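Local coordinates for glycerol dehydratase (Clostridium butyricum, PDB 1R9D), which is a B12-independent glycyl radical lyase thought to dehydrate glycerol to 3-hydroxypropionaldehyde, at residues A[18-23]-A[314-319]; A[64-69]-A[223-228]; A[71-76]-A[243-248]; A[216-221]-A[267-272]. All coordinates share one frame; numbering follows the deposited sequence.

Interaction 1. Residues A[18-23]-A[314-319]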
loop_
_atom_site.group_PDB
_atom_site.type_symbol
_atom_site.label_atom_id
_atom_site.label_comp_id
_atom_site.label_asym_id
_atom_site.label_seq_id
_atom_site.Cartn_x
_atom_site.Cartn_y
_atom_site.Cartn_z
ATOM N N ALA A 18 -36.520 2.877 -29.668
ATOM C CA ALA A 18 -37.662 3.256 -28.849
ATOM C C ALA A 18 -37.497 2.764 -27.413
ATOM O O ALA A 18 -37.973 3.399 -26.471
ATOM C CB ALA A 18 -38.950 2.690 -29.455
ATOM N N GLN A 19 -36.825 1.629 -27.246
ATOM C CA GLN A 19 -36.606 1.077 -25.914
ATOM C C GLN A 19 -35.756 2.038 -25.096
ATOM O O GLN A 19 -35.977 2.217 -23.899
ATOM C CB GLN A 19 -35.909 -0.283 -26.006
ATOM C CG GLN A 19 -36.652 -1.307 -26.851
ATOM C CD GLN A 19 -36.008 -2.681 -26.806
ATOM O OE1 GLN A 19 -34.800 -2.806 -26.590
ATOM N NE2 GLN A 19 -36.810 -3.719 -27.025
ATOM N N ILE A 20 -34.781 2.661 -25.748
ATOM C CA ILE A 20 -33.910 3.614 -25.069
ATOM C C ILE A 20 -34.679 4.871 -24.645
ATOM O O ILE A 20 -34.676 5.248 -23.475
ATOM C CB ILE A 20 -32.742 4.061 -25.983
ATOM C CG1 ILE A 20 -31.914 2.850 -26.433
ATOM C CG2 ILE A 20 -31.879 5.076 -25.251
ATOM C CD1 ILE A 20 -31.152 2.155 -25.320
ATOM N N LEU A 21 -35.343 5.513 -25.602
ATOM C CA LEU A 21 -36.086 6.740 -25.328
ATOM C C LEU A 21 -37.305 6.597 -24.422
ATOM O O LEU A 21 -37.630 7.513 -23.671
ATOM C CB LEU A 21 -36.497 7.403 -26.644
ATOM C CG LEU A 21 -35.316 7.891 -27.489
ATOM C CD1 LEU A 21 -35.819 8.484 -28.787
ATOM C CD2 LEU A 21 -34.511 8.913 -26.696
ATOM N N ASN A 22 -37.987 5.459 -24.486
ATOM C CA ASN A 22 -39.163 5.263 -23.643
ATOM C C ASN A 22 -38.798 4.790 -22.241
ATOM O O ASN A 22 -39.651 4.706 -21.356
ATOM C CB ASN A 22 -40.128 4.271 -24.296
ATOM C CG ASN A 22 -40.770 4.833 -25.546
ATOM O OD1 ASN A 22 -41.116 6.014 -25.593
ATOM N ND2 ASN A 22 -40.941 3.993 -26.562
ATOM N N ALA A 23 -37.522 4.489 -22.037
ATOM C CA ALA A 23 -37.064 4.033 -20.735
ATOM C C ALA A 23 -37.190 5.150 -19.711
ATOM O O ALA A 23 -37.255 6.331 -20.063
ATOM C CB ALA A 23 -35.608 3.568 -20.823
ATOM N N ILE A 314 -25.001 -1.925 -32.252
ATOM C CA ILE A 314 -23.933 -1.526 -31.339
ATOM C C ILE A 314 -24.155 -0.067 -30.949
ATOM O O ILE A 314 -23.993 0.311 -29.789
ATOM C CB ILE A 314 -22.539 -1.684 -31.990
ATOM C CG1 ILE A 314 -22.169 -3.172 -32.072
ATOM C CG2 ILE A 314 -21.500 -0.929 -31.181
ATOM C CD1 ILE A 314 -20.867 -3.448 -32.797
ATOM N N TRP A 315 -24.534 0.753 -31.923
ATOM C CA TRP A 315 -24.803 2.160 -31.650
ATOM C C TRP A 315 -25.872 2.252 -30.562
ATOM O O TRP A 315 -25.730 2.998 -29.592
ATOM C CB TRP A 315 -25.292 2.875 -32.916
ATOM C CG TRP A 315 -24.286 3.804 -33.559
ATOM C CD1 TRP A 315 -24.486 5.115 -33.895
ATOM C CD2 TRP A 315 -22.948 3.486 -33.972
ATOM N NE1 TRP A 315 -23.358 5.630 -34.492
ATOM C CE2 TRP A 315 -22.399 4.654 -34.551
ATOM C CE3 TRP A 315 -22.158 2.329 -33.908
ATOM C CZ2 TRP A 315 -21.096 4.700 -35.065
ATOM C CZ3 TRP A 315 -20.857 2.372 -34.420
ATOM C CH2 TRP A 315 -20.343 3.553 -34.991
ATOM N N ILE A 316 -26.945 1.478 -30.712
ATOM C CA ILE A 316 -28.008 1.505 -29.720
ATOM C C ILE A 316 -27.530 1.033 -28.340
ATOM O O ILE A 316 -27.888 1.629 -27.323
ATOM C CB ILE A 316 -29.220 0.658 -30.185
ATOM C CG1 ILE A 316 -29.831 1.301 -31.438
ATOM C CG2 ILE A 316 -30.251 0.566 -29.074
ATOM C CD1 ILE A 316 -30.988 0.532 -32.048
ATOM N N LYS A 317 -26.720 -0.023 -28.303
ATOM C CA LYS A 317 -26.208 -0.537 -27.032
ATOM C C LYS A 317 -25.384 0.527 -26.301
ATOM O O LYS A 317 -25.442 0.638 -25.079
ATOM C CB LYS A 317 -25.342 -1.785 -27.253
ATOM C CG LYS A 317 -26.098 -3.005 -27.788
ATOM C CD LYS A 317 -27.266 -3.385 -26.888
ATOM C CE LYS A 317 -26.824 -3.717 -25.476
ATOM N NZ LYS A 317 -27.993 -3.971 -24.569
ATOM N N LEU A 318 -24.617 1.311 -27.052
ATOM C CA LEU A 318 -23.800 2.359 -26.441
ATOM C C LEU A 318 -24.667 3.420 -25.756
ATOM O O LEU A 318 -24.176 4.213 -24.955
ATOM C CB LEU A 318 -22.896 3.001 -27.502
ATOM C CG LEU A 318 -21.737 2.130 -28.004
ATOM C CD1 LEU A 318 -21.261 2.626 -29.352
ATOM C CD2 LEU A 318 -20.608 2.137 -26.982
ATOM N N ASN A 319 -25.961 3.432 -26.072
ATOM C CA ASN A 319 -26.891 4.387 -25.473
ATOM C C ASN A 319 -27.612 3.761 -24.279
ATOM O O ASN A 319 -28.381 4.423 -23.581
ATOM C CB ASN A 319 -27.924 4.836 -26.512
ATOM C CG ASN A 319 -27.377 5.871 -27.477
ATOM O OD1 ASN A 319 -27.336 7.060 -27.168
ATOM N ND2 ASN A 319 -26.944 5.421 -28.644
#
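In the helical part of the pyruvate formate lyase-like fold, the last turn of helix 11-22 packs against the C-terminal part of helix 304-317 and the residues that follow, and a single side chain, Ile20, faces both Ile316 and Asn319. The two isoleucines meet at an oblique angle, CG1 of Ile20 lying 3.9 Å from CG2 of Ile316. The terminal methyl of Ile20, CD1, rests against the Ile316 carbonyl, 3.9 Å from its O. With chi1 of -58° placing CG1 of Ile20 beside the backbone N, CG2 falls anti to that N, and this carries it to the Asn319 carbonyl. Val369 of helix 357-369, together with Ile13 and Leu16 of helix 11-22, covers more of Ile316. The contact is buried and made by van der Waals packing of one aliphatic side chain against another and against two carbonyls. ND2 of Asn319 donates to the carbonyl of Gln373 and also bonds back to Trp315 O at 2.9 Å, approaching from above the carbonyl plane.

Interaction 2. Residues A[64-69]-A[223-228]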
loop_
_atom_site.group_PDB
_atom_site.type_symbol
_atom_site.label_atom_id
_atom_site.label_comp_id
_atom_site.label_asym_id
_atom_site.label_seq_id
_atom_site.Cartn_x
_atom_site.Cartn_y
_atom_site.Cartn_z
ATOM N N ILE A 64 -29.102 -10.723 -15.528
ATOM C CA ILE A 64 -28.812 -10.737 -16.956
ATOM C C ILE A 64 -30.103 -10.387 -17.695
ATOM O O ILE A 64 -31.192 -10.714 -17.225
ATOM C CB ILE A 64 -28.328 -12.148 -17.388
ATOM C CG1 ILE A 64 -27.009 -12.470 -16.688
ATOM C CG2 ILE A 64 -28.149 -12.220 -18.888
ATOM C CD1 ILE A 64 -25.927 -11.442 -16.939
ATOM N N THR A 65 -29.988 -9.714 -18.835
ATOM C CA THR A 65 -31.174 -9.339 -19.599
ATOM C C THR A 65 -30.944 -9.287 -21.101
ATOM O O THR A 65 -29.940 -8.754 -21.576
ATOM C CB THR A 65 -31.714 -7.944 -19.184
ATOM O OG1 THR A 65 -32.037 -7.935 -17.789
ATOM C CG2 THR A 65 -32.964 -7.601 -19.988
ATOM N N ILE A 66 -31.882 -9.858 -21.843
ATOM C CA ILE A 66 -31.835 -9.829 -23.295
ATOM C C ILE A 66 -33.133 -9.133 -23.678
ATOM O O ILE A 66 -34.221 -9.656 -23.439
ATOM C CB ILE A 66 -31.778 -11.246 -23.913
ATOM C CG1 ILE A 66 -30.440 -11.905 -23.565
ATOM C CG2 ILE A 66 -31.950 -11.161 -25.427
ATOM C CD1 ILE A 66 -30.174 -13.213 -24.274
ATOM N N ARG A 67 -33.015 -7.935 -24.241
ATOM C CA ARG A 67 -34.187 -7.159 -24.625
ATOM C C ARG A 67 -34.771 -7.659 -25.938
ATOM O O ARG A 67 -34.069 -8.245 -26.760
ATOM C CB ARG A 67 -33.820 -5.675 -24.722
ATOM C CG ARG A 67 -33.100 -5.138 -23.479
ATOM C CD ARG A 67 -32.935 -3.625 -23.527
ATOM N NE ARG A 67 -31.955 -3.130 -22.559
ATOM C CZ ARG A 67 -32.068 -3.234 -21.236
ATOM N NH1 ARG A 67 -33.128 -3.817 -20.693
ATOM N NH2 ARG A 67 -31.113 -2.754 -20.451
ATOM N N ASP A 68 -36.064 -7.429 -26.130
ATOM C CA ASP A 68 -36.740 -7.885 -27.340
ATOM C C ASP A 68 -36.101 -7.398 -28.640
ATOM O O ASP A 68 -35.737 -6.230 -28.768
ATOM C CB ASP A 68 -38.212 -7.460 -27.309
ATOM C CG ASP A 68 -38.905 -7.850 -26.014
ATOM O OD1 ASP A 68 -38.790 -9.027 -25.603
ATOM O OD2 ASP A 68 -39.570 -6.979 -25.408
ATOM N N GLN A 69 -35.963 -8.315 -29.593
ATOM C CA GLN A 69 -35.406 -8.031 -30.915
ATOM C C GLN A 69 -33.912 -7.701 -30.997
ATOM O O GLN A 69 -33.423 -7.314 -32.056
ATOM C CB GLN A 69 -36.208 -6.908 -31.584
ATOM C CG GLN A 69 -37.690 -7.221 -31.781
ATOM C CD GLN A 69 -37.919 -8.554 -32.479
ATOM O OE1 GLN A 69 -37.329 -8.834 -33.526
ATOM N NE2 GLN A 69 -38.786 -9.384 -31.901
ATOM N N ALA A 223 -25.242 -16.917 -23.219
ATOM C CA ALA A 223 -25.400 -18.000 -24.180
ATOM C C ALA A 223 -26.536 -18.908 -23.712
ATOM O O ALA A 223 -27.364 -19.348 -24.512
ATOM C CB ALA A 223 -24.103 -18.790 -24.301
ATOM N N LYS A 224 -26.573 -19.171 -22.409
ATOM C CA LYS A 224 -27.605 -20.016 -21.818
ATOM C C LYS A 224 -28.949 -19.296 -21.815
ATOM O O LYS A 224 -29.991 -19.901 -22.077
ATOM C CB LYS A 224 -27.227 -20.392 -20.383
ATOM C CG LYS A 224 -28.284 -21.220 -19.677
ATOM C CD LYS A 224 -28.025 -21.316 -18.186
ATOM C CE LYS A 224 -29.191 -22.000 -17.479
ATOM N NZ LYS A 224 -29.065 -21.945 -15.996
ATOM N N LYS A 225 -28.922 -18.002 -21.508
ATOM C CA LYS A 225 -30.134 -17.192 -21.479
ATOM C C LYS A 225 -30.794 -17.190 -22.856
ATOM O O LYS A 225 -32.013 -17.317 -22.973
ATOM C CB LYS A 225 -29.790 -15.758 -21.084
ATOM C CG LYS A 225 -30.990 -14.866 -20.830
ATOM C CD LYS A 225 -31.617 -15.170 -19.486
ATOM C CE LYS A 225 -32.674 -14.144 -19.126
ATOM N NZ LYS A 225 -33.184 -14.347 -17.741
ATOM N N ALA A 226 -29.975 -17.044 -23.894
ATOM C CA ALA A 226 -30.460 -17.017 -25.271
ATOM C C ALA A 226 -31.247 -18.278 -25.640
ATOM O O ALA A 226 -32.389 -18.188 -26.093
ATOM C CB ALA A 226 -29.288 -16.833 -26.233
ATOM N N LYS A 227 -30.628 -19.444 -25.458
ATOM C CA LYS A 227 -31.280 -20.723 -25.762
ATOM C C LYS A 227 -32.593 -20.850 -25.002
ATOM O O LYS A 227 -33.602 -21.305 -25.542
ATOM C CB LYS A 227 -30.368 -21.891 -25.380
ATOM C CG LYS A 227 -29.306 -22.236 -26.409
ATOM C CD LYS A 227 -29.926 -22.847 -27.661
ATOM C CE LYS A 227 -28.852 -23.283 -28.650
ATOM N NZ LYS A 227 -29.420 -23.854 -29.903
ATOM N N GLU A 228 -32.560 -20.451 -23.737
ATOM C CA GLU A 228 -33.716 -20.493 -22.855
ATOM C C GLU A 228 -34.885 -19.689 -23.428
ATOM O O GLU A 228 -36.041 -20.117 -23.364
ATOM C CB GLU A 228 -33.296 -19.949 -21.487
ATOM C CG GLU A 228 -34.413 -19.677 -20.501
ATOM C CD GLU A 228 -33.880 -19.133 -19.183
ATOM O OE1 GLU A 228 -34.689 -18.673 -18.349
ATOM O OE2 GLU A 228 -32.644 -19.172 -18.983
#
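Ile66 and Lys225 lie side by side, pointing opposite ways, where the loop of residues 64-69 runs along helix 197-230. The methyl CD1 of Ile66 reaches CG of Lys225 at 3.9 Å, and it comes equally near the backbone N of Ala226. Its CG1 also lies within van der Waals range of that lysine CG, so the isoleucine is laid along the start of the lysine chain. Beyond it, Ile66 CD1 is 4.2 Å from CB of Ala226. Lys225 leaves the helix with CG anti to the backbone N, and this CG stands 4.3 Å from CG2 of Ile64. A bend at chi2 (76°) then brings CE and NZ of the lysine near the Ile64 carbonyl, with NZ 4.2 Å from Ile64 O, too long for a hydrogen bond.

In the next shell, Ile66 also touches Val73 and Ile229, while Ile64 packs on Tyr218, Arg221 and Tyr222 of the same helix. Ala226 is backed by Ala246 of helix 236-252. The contact therefore rests on van der Waals packing in which the lysine contributes chiefly its methylenes, and the charge at NZ probably has at most a weak electrostatic pull on the Ile64 carbonyl.

Interaction 3. Residues A[71-76]-A[243-248]; sequences LIVGSL and NEIAKI
Ile245 meets Leu71 and Val73 where helix 236-252 of the pyruvate formate lyase-like fold packs on the irregular chain between helices 47-61 and 92-97. From CB, which points at this chain, the side chain of Ile245 divides into two branches. The shorter branch, CG2, stands anti to the backbone N and fits against both methyls of Val73, at 3.8 Å from Val73 CG2 and 4.0 Å from Val73 CG1. The longer branch starts at CG1, anti to the carbonyl carbon (chi1 of -69°), and passes over the backbone of Leu71, with CG1 3.8 Å from Leu71 O. At its tip, CD1 touches the same oxygen.

Thus one isoleucine covers a carbonyl and a valine together, and both branches are used. The Leu71 oxygen is nevertheless paired, since it accepts a hydrogen bond from Tyr261 OH of helix 260-277, a tyrosine that also touches Ile245. CB of Leu71 points away from helix 236-252, and its side chain packs on Phe306, Glu309 and Cys313 of helix 304-317. Val73 is further flanked by Tyr222. The tip of the longer branch closes over the valine as well, where CD1 of Ile245 lies 4.1 Å from CG1 of Val73.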
loop_
_atom_site.group_PDB
_atom_site.type_symbol
_atom_site.label_atom_id
_atom_site.label_comp_id
_atom_site.label_asym_id
_atom_site.label_seq_id
_atom_site.Cartn_x
_atom_site.Cartn_y
_atom_site.Cartn_z
ATOM N N LEU A 71 -29.918 -8.127 -31.409
ATOM C CA LEU A 71 -29.024 -9.002 -32.159
ATOM C C LEU A 71 -27.713 -9.065 -31.371
ATOM O O LEU A 71 -27.016 -10.080 -31.367
ATOM C CB LEU A 71 -28.758 -8.455 -33.565
ATOM C CG LEU A 71 -29.868 -8.561 -34.617
ATOM C CD1 LEU A 71 -29.420 -7.884 -35.902
ATOM C CD2 LEU A 71 -30.195 -10.024 -34.881
ATOM N N ILE A 72 -27.392 -7.961 -30.705
ATOM C CA ILE A 72 -26.187 -7.857 -29.883
ATOM C C ILE A 72 -26.682 -7.807 -28.442
ATOM O O ILE A 72 -27.438 -6.909 -28.076
ATOM C CB ILE A 72 -25.396 -6.562 -30.205
ATOM C CG1 ILE A 72 -24.863 -6.617 -31.641
ATOM C CG2 ILE A 72 -24.259 -6.374 -29.195
ATOM C CD1 ILE A 72 -23.809 -7.692 -31.881
ATOM N N VAL A 73 -26.261 -8.764 -27.622
ATOM C CA VAL A 73 -26.724 -8.814 -26.241
ATOM C C VAL A 73 -25.706 -8.420 -25.177
ATOM O O VAL A 73 -24.499 -8.463 -25.405
ATOM C CB VAL A 73 -27.269 -10.226 -25.901
ATOM C CG1 VAL A 73 -28.473 -10.539 -26.780
ATOM C CG2 VAL A 73 -26.184 -11.270 -26.107
ATOM N N GLY A 74 -26.222 -8.051 -24.009
ATOM C CA GLY A 74 -25.390 -7.636 -22.894
ATOM C C GLY A 74 -25.952 -6.346 -22.328
ATOM O O GLY A 74 -25.759 -5.274 -22.907
ATOM N N SER A 75 -26.664 -6.450 -21.210
ATOM C CA SER A 75 -27.272 -5.293 -20.566
ATOM C C SER A 75 -26.787 -5.180 -19.132
ATOM O O SER A 75 -26.813 -6.161 -18.382
ATOM C CB SER A 75 -28.801 -5.414 -20.578
ATOM O OG SER A 75 -29.302 -5.429 -21.902
ATOM N N LEU A 76 -26.368 -3.976 -18.751
ATOM C CA LEU A 76 -25.852 -3.721 -17.413
ATOM C C LEU A 76 -26.931 -3.481 -16.366
ATOM O O LEU A 76 -26.673 -3.599 -15.168
ATOM C CB LEU A 76 -24.903 -2.519 -17.438
ATOM C CG LEU A 76 -23.745 -2.568 -18.440
ATOM C CD1 LEU A 76 -22.782 -1.426 -18.142
ATOM C CD2 LEU A 76 -23.018 -3.898 -18.344
ATOM N N ASN A 243 -31.047 -18.457 -31.321
ATOM C CA ASN A 243 -30.178 -19.627 -31.336
ATOM C C ASN A 243 -28.809 -19.259 -31.885
ATOM O O ASN A 243 -27.797 -19.844 -31.501
ATOM C CB ASN A 243 -30.779 -20.755 -32.180
ATOM C CG ASN A 243 -31.754 -21.606 -31.397
ATOM O OD1 ASN A 243 -31.469 -22.013 -30.268
ATOM N ND2 ASN A 243 -32.908 -21.889 -31.990
ATOM N N GLU A 244 -28.781 -18.290 -32.794
ATOM C CA GLU A 244 -27.518 -17.857 -33.371
ATOM C C GLU A 244 -26.744 -17.051 -32.329
ATOM O O GLU A 244 -25.517 -17.110 -32.272
ATOM C CB GLU A 244 -27.756 -17.013 -34.626
ATOM C CG GLU A 244 -26.470 -16.518 -35.274
ATOM C CD GLU A 244 -25.590 -17.646 -35.787
ATOM O OE1 GLU A 244 -25.773 -18.805 -35.351
ATOM O OE2 GLU A 244 -24.700 -17.374 -36.622
ATOM N N ILE A 245 -27.473 -16.305 -31.505
ATOM C CA ILE A 245 -26.860 -15.509 -30.447
ATOM C C ILE A 245 -26.227 -16.463 -29.439
ATOM O O ILE A 245 -25.095 -16.264 -29.001
ATOM C CB ILE A 245 -27.917 -14.630 -29.729
ATOM C CG1 ILE A 245 -28.417 -13.541 -30.682
ATOM C CG2 ILE A 245 -27.328 -14.014 -28.471
ATOM C CD1 ILE A 245 -29.548 -12.708 -30.119
ATOM N N ALA A 246 -26.962 -17.509 -29.077
ATOM C CA ALA A 246 -26.449 -18.488 -28.129
ATOM C C ALA A 246 -25.166 -19.106 -28.670
ATOM O O ALA A 246 -24.222 -19.354 -27.918
ATOM C CB ALA A 246 -27.490 -19.571 -27.879
ATOM N N LYS A 247 -25.135 -19.347 -29.976
ATOM C CA LYS A 247 -23.970 -19.943 -30.622
ATOM C C LYS A 247 -22.762 -19.012 -30.599
ATOM O O LYS A 247 -21.647 -19.427 -30.275
ATOM C CB LYS A 247 -24.291 -20.304 -32.075
ATOM C CG LYS A 247 -23.100 -20.866 -32.834
ATOM C CD LYS A 247 -23.446 -21.210 -34.273
ATOM C CE LYS A 247 -22.238 -21.795 -34.993
ATOM N NZ LYS A 247 -22.568 -22.236 -36.378
ATOM N N ILE A 248 -22.989 -17.754 -30.954
ATOM C CA ILE A 248 -21.913 -16.772 -30.979
ATOM C C ILE A 248 -21.354 -16.501 -29.588
ATOM O O ILE A 248 -20.137 -16.449 -29.407
ATOM C CB ILE A 248 -22.393 -15.451 -31.620
ATOM C CG1 ILE A 248 -22.684 -15.690 -33.102
ATOM C CG2 ILE A 248 -21.334 -14.371 -31.464
ATOM C CD1 ILE A 248 -23.223 -14.490 -33.821
#

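Interaction 4. Residues A[216-221]-A[267-272]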
loop_
_atom_site.group_PDB
_atom_site.type_symbol
_atom_site.label_atom_id
_atom_site.label_comp_id
_atom_site.label_asym_id
_atom_site.label_seq_id
_atom_site.Cartn_x
_atom_site.Cartn_y
_atom_site.Cartn_z
ATOM N N ILE A 216 -15.407 -14.731 -19.005
ATOM C CA ILE A 216 -15.815 -15.906 -19.772
ATOM C C ILE A 216 -17.125 -16.459 -19.214
ATOM O O ILE A 216 -18.028 -16.822 -19.970
ATOM C CB ILE A 216 -14.719 -16.997 -19.730
ATOM C CG1 ILE A 216 -13.478 -16.504 -20.483
ATOM C CG2 ILE A 216 -15.233 -18.292 -20.347
ATOM C CD1 ILE A 216 -12.300 -17.459 -20.442
ATOM N N THR A 217 -17.228 -16.504 -17.890
ATOM C CA THR A 217 -18.431 -16.991 -17.221
ATOM C C THR A 217 -19.622 -16.097 -17.554
ATOM O O THR A 217 -20.728 -16.582 -17.816
ATOM C CB THR A 217 -18.247 -17.003 -15.685
ATOM O OG1 THR A 217 -17.172 -17.885 -15.339
ATOM C CG2 THR A 217 -19.523 -17.465 -14.992
ATOM N N TYR A 218 -19.385 -14.787 -17.542
ATOM C CA TYR A 218 -20.425 -13.805 -17.831
ATOM C C TYR A 218 -21.027 -14.021 -19.214
ATOM O O TYR A 218 -22.249 -14.050 -19.369
ATOM C CB TYR A 218 -19.851 -12.386 -17.739
ATOM C CG TYR A 218 -20.891 -11.294 -17.833
ATOM C CD1 TYR A 218 -21.867 -11.150 -16.847
ATOM C CD2 TYR A 218 -20.903 -10.406 -18.912
ATOM C CE1 TYR A 218 -22.834 -10.151 -16.931
ATOM C CE2 TYR A 218 -21.867 -9.403 -19.007
ATOM C CZ TYR A 218 -22.829 -9.284 -18.013
ATOM O OH TYR A 218 -23.798 -8.309 -18.108
ATOM N N VAL A 219 -20.167 -14.172 -20.217
ATOM C CA VAL A 219 -20.620 -14.375 -21.587
ATOM C C VAL A 219 -21.416 -15.674 -21.717
ATOM O O VAL A 219 -22.412 -15.736 -22.440
ATOM C CB VAL A 219 -19.429 -14.404 -22.560
ATOM C CG1 VAL A 219 -19.915 -14.636 -23.978
ATOM C CG2 VAL A 219 -18.661 -13.085 -22.475
ATOM N N ASN A 220 -20.978 -16.709 -21.008
ATOM C CA ASN A 220 -21.667 -17.994 -21.049
ATOM C C ASN A 220 -23.068 -17.919 -20.457
ATOM O O ASN A 220 -23.946 -18.693 -20.838
ATOM C CB ASN A 220 -20.835 -19.056 -20.330
ATOM C CG ASN A 220 -19.747 -19.627 -21.214
ATOM O OD1 ASN A 220 -18.677 -20.020 -20.739
ATOM N ND2 ASN A 220 -20.018 -19.687 -22.514
ATOM N N ARG A 221 -23.282 -16.993 -19.528
ATOM C CA ARG A 221 -24.600 -16.832 -18.928
ATOM C C ARG A 221 -25.581 -16.317 -19.979
ATOM O O ARG A 221 -26.765 -16.656 -19.948
ATOM C CB ARG A 221 -24.545 -15.862 -17.745
ATOM C CG ARG A 221 -23.789 -16.400 -16.534
ATOM C CD ARG A 221 -23.834 -15.413 -15.379
ATOM N NE ARG A 221 -25.198 -15.181 -14.915
ATOM C CZ ARG A 221 -25.584 -14.106 -14.234
ATOM N NH1 ARG A 221 -24.706 -13.156 -13.933
ATOM N NH2 ARG A 221 -26.849 -13.973 -13.859
ATOM N N PHE A 267 -16.843 -7.399 -29.100
ATOM C CA PHE A 267 -16.512 -5.999 -28.852
ATOM C C PHE A 267 -17.401 -5.480 -27.726
ATOM O O PHE A 267 -16.916 -4.896 -26.760
ATOM C CB PHE A 267 -16.758 -5.145 -30.099
ATOM C CG PHE A 267 -16.844 -3.675 -29.809
ATOM C CD1 PHE A 267 -15.692 -2.924 -29.595
ATOM C CD2 PHE A 267 -18.084 -3.052 -29.687
ATOM C CE1 PHE A 267 -15.777 -1.574 -29.260
ATOM C CE2 PHE A 267 -18.180 -1.708 -29.352
ATOM C CZ PHE A 267 -17.017 -0.967 -29.137
ATOM N N TRP A 268 -18.708 -5.689 -27.854
ATOM C CA TRP A 268 -19.628 -5.205 -26.837
ATOM C C TRP A 268 -19.391 -5.814 -25.459
ATOM O O TRP A 268 -19.512 -5.118 -24.456
ATOM C CB TRP A 268 -21.091 -5.416 -27.258
ATOM C CG TRP A 268 -22.033 -4.872 -26.232
ATOM C CD1 TRP A 268 -22.852 -5.589 -25.404
ATOM C CD2 TRP A 268 -22.161 -3.501 -25.834
ATOM N NE1 TRP A 268 -23.474 -4.750 -24.512
ATOM C CE2 TRP A 268 -23.067 -3.463 -24.753
ATOM C CE3 TRP A 268 -21.591 -2.300 -26.285
ATOM C CZ2 TRP A 268 -23.420 -2.268 -24.110
ATOM C CZ3 TRP A 268 -21.942 -1.112 -25.645
ATOM C CH2 TRP A 268 -22.847 -1.107 -24.569
ATOM N N PHE A 269 -19.058 -7.101 -25.392
ATOM C CA PHE A 269 -18.809 -7.712 -24.088
ATOM C C PHE A 269 -17.581 -7.078 -23.436
ATOM O O PHE A 269 -17.568 -6.832 -22.235
ATOM C CB PHE A 269 -18.612 -9.229 -24.206
ATOM C CG PHE A 269 -19.902 -10.007 -24.240
ATOM C CD1 PHE A 269 -20.875 -9.809 -23.260
ATOM C CD2 PHE A 269 -20.140 -10.940 -25.242
ATOM C CE1 PHE A 269 -22.072 -10.532 -23.278
ATOM C CE2 PHE A 269 -21.333 -11.668 -25.269
ATOM C CZ PHE A 269 -22.298 -11.463 -24.286
ATOM N N ILE A 270 -16.545 -6.820 -24.226
ATOM C CA ILE A 270 -15.348 -6.182 -23.680
ATOM C C ILE A 270 -15.754 -4.822 -23.106
ATOM O O ILE A 270 -15.475 -4.506 -21.946
ATOM C CB ILE A 270 -14.283 -5.941 -24.773
ATOM C CG1 ILE A 270 -13.748 -7.272 -25.294
ATOM C CG2 ILE A 270 -13.148 -5.096 -24.214
ATOM C CD1 ILE A 270 -12.915 -7.138 -26.549
ATOM N N HIS A 271 -16.423 -4.026 -23.933
ATOM C CA HIS A 271 -16.865 -2.690 -23.537
ATOM C C HIS A 271 -17.791 -2.730 -22.325
ATOM O O HIS A 271 -17.621 -1.974 -21.369
ATOM C CB HIS A 271 -17.580 -2.010 -24.709
ATOM C CG HIS A 271 -17.786 -0.539 -24.521
ATOM N ND1 HIS A 271 -16.795 0.389 -24.770
ATOM C CD2 HIS A 271 -18.861 0.163 -24.091
ATOM C CE1 HIS A 271 -17.253 1.600 -24.501
ATOM N NE2 HIS A 271 -18.504 1.491 -24.087
ATOM N N ALA A 272 -18.772 -3.624 -22.357
ATOM C CA ALA A 272 -19.723 -3.733 -21.259
ATOM C C ALA A 272 -19.084 -4.089 -19.918
ATOM O O ALA A 272 -19.357 -3.444 -18.909
ATOM C CB ALA A 272 -20.811 -4.760 -21.609
#
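Helices 197-230 and 260-277, two long members of the helical part of this pyruvate formate lyase-like fold, meet through the ring of Phe269. The main interaction is a CH-pi contact: CG2 of Val219 lies over one face of the Phe269 ring, 3.8 Å from its centroid and 15° off the normal. Ordinary apolar packing is added by the second methyl, as CG1 of Val219 comes to 3.5 Å from CE2 of Phe269, a close approach. With chi1 of 179°, Val219 sets CG1 anti to its backbone N and CG2 anti to its carbonyl carbon, and both methyls reach the ring. Cys249 of helix 236-252 touches Val219 and Phe269 alike, bringing a third helix to the junction.

An aromatic pair completes the contact more loosely. Tyr218 meets Phe269 obliquely, and its hydroxyl is engaged with Tyr222 OH, one helical turn further along. The nearest atoms of the two rings are CE2 of Tyr218 and CD1 of Phe269, 4.4 Å apart.

Interactions 1, 3 and 4 are buried, whereas interaction 2 lies nearer the surface, and it alone brings in the methylenes of a charged residue. Interactions 2 and 4 share helix 197-230, which they use at successive turns. Interactions 2 and 3 are close neighbours, about 7 Å between centres; both set the irregular chain after helix 47-61 against consecutive helices, and Lys227 bonds to Asn243 between them. Aliphatic packing dominates interactions 1 to 3, while aromatic packing marks interaction 4. Polar links join the contacts: Trp268 NE1 bonds to Gly74 O, and Lys317 of interaction 1 bonds weakly to that same oxygen.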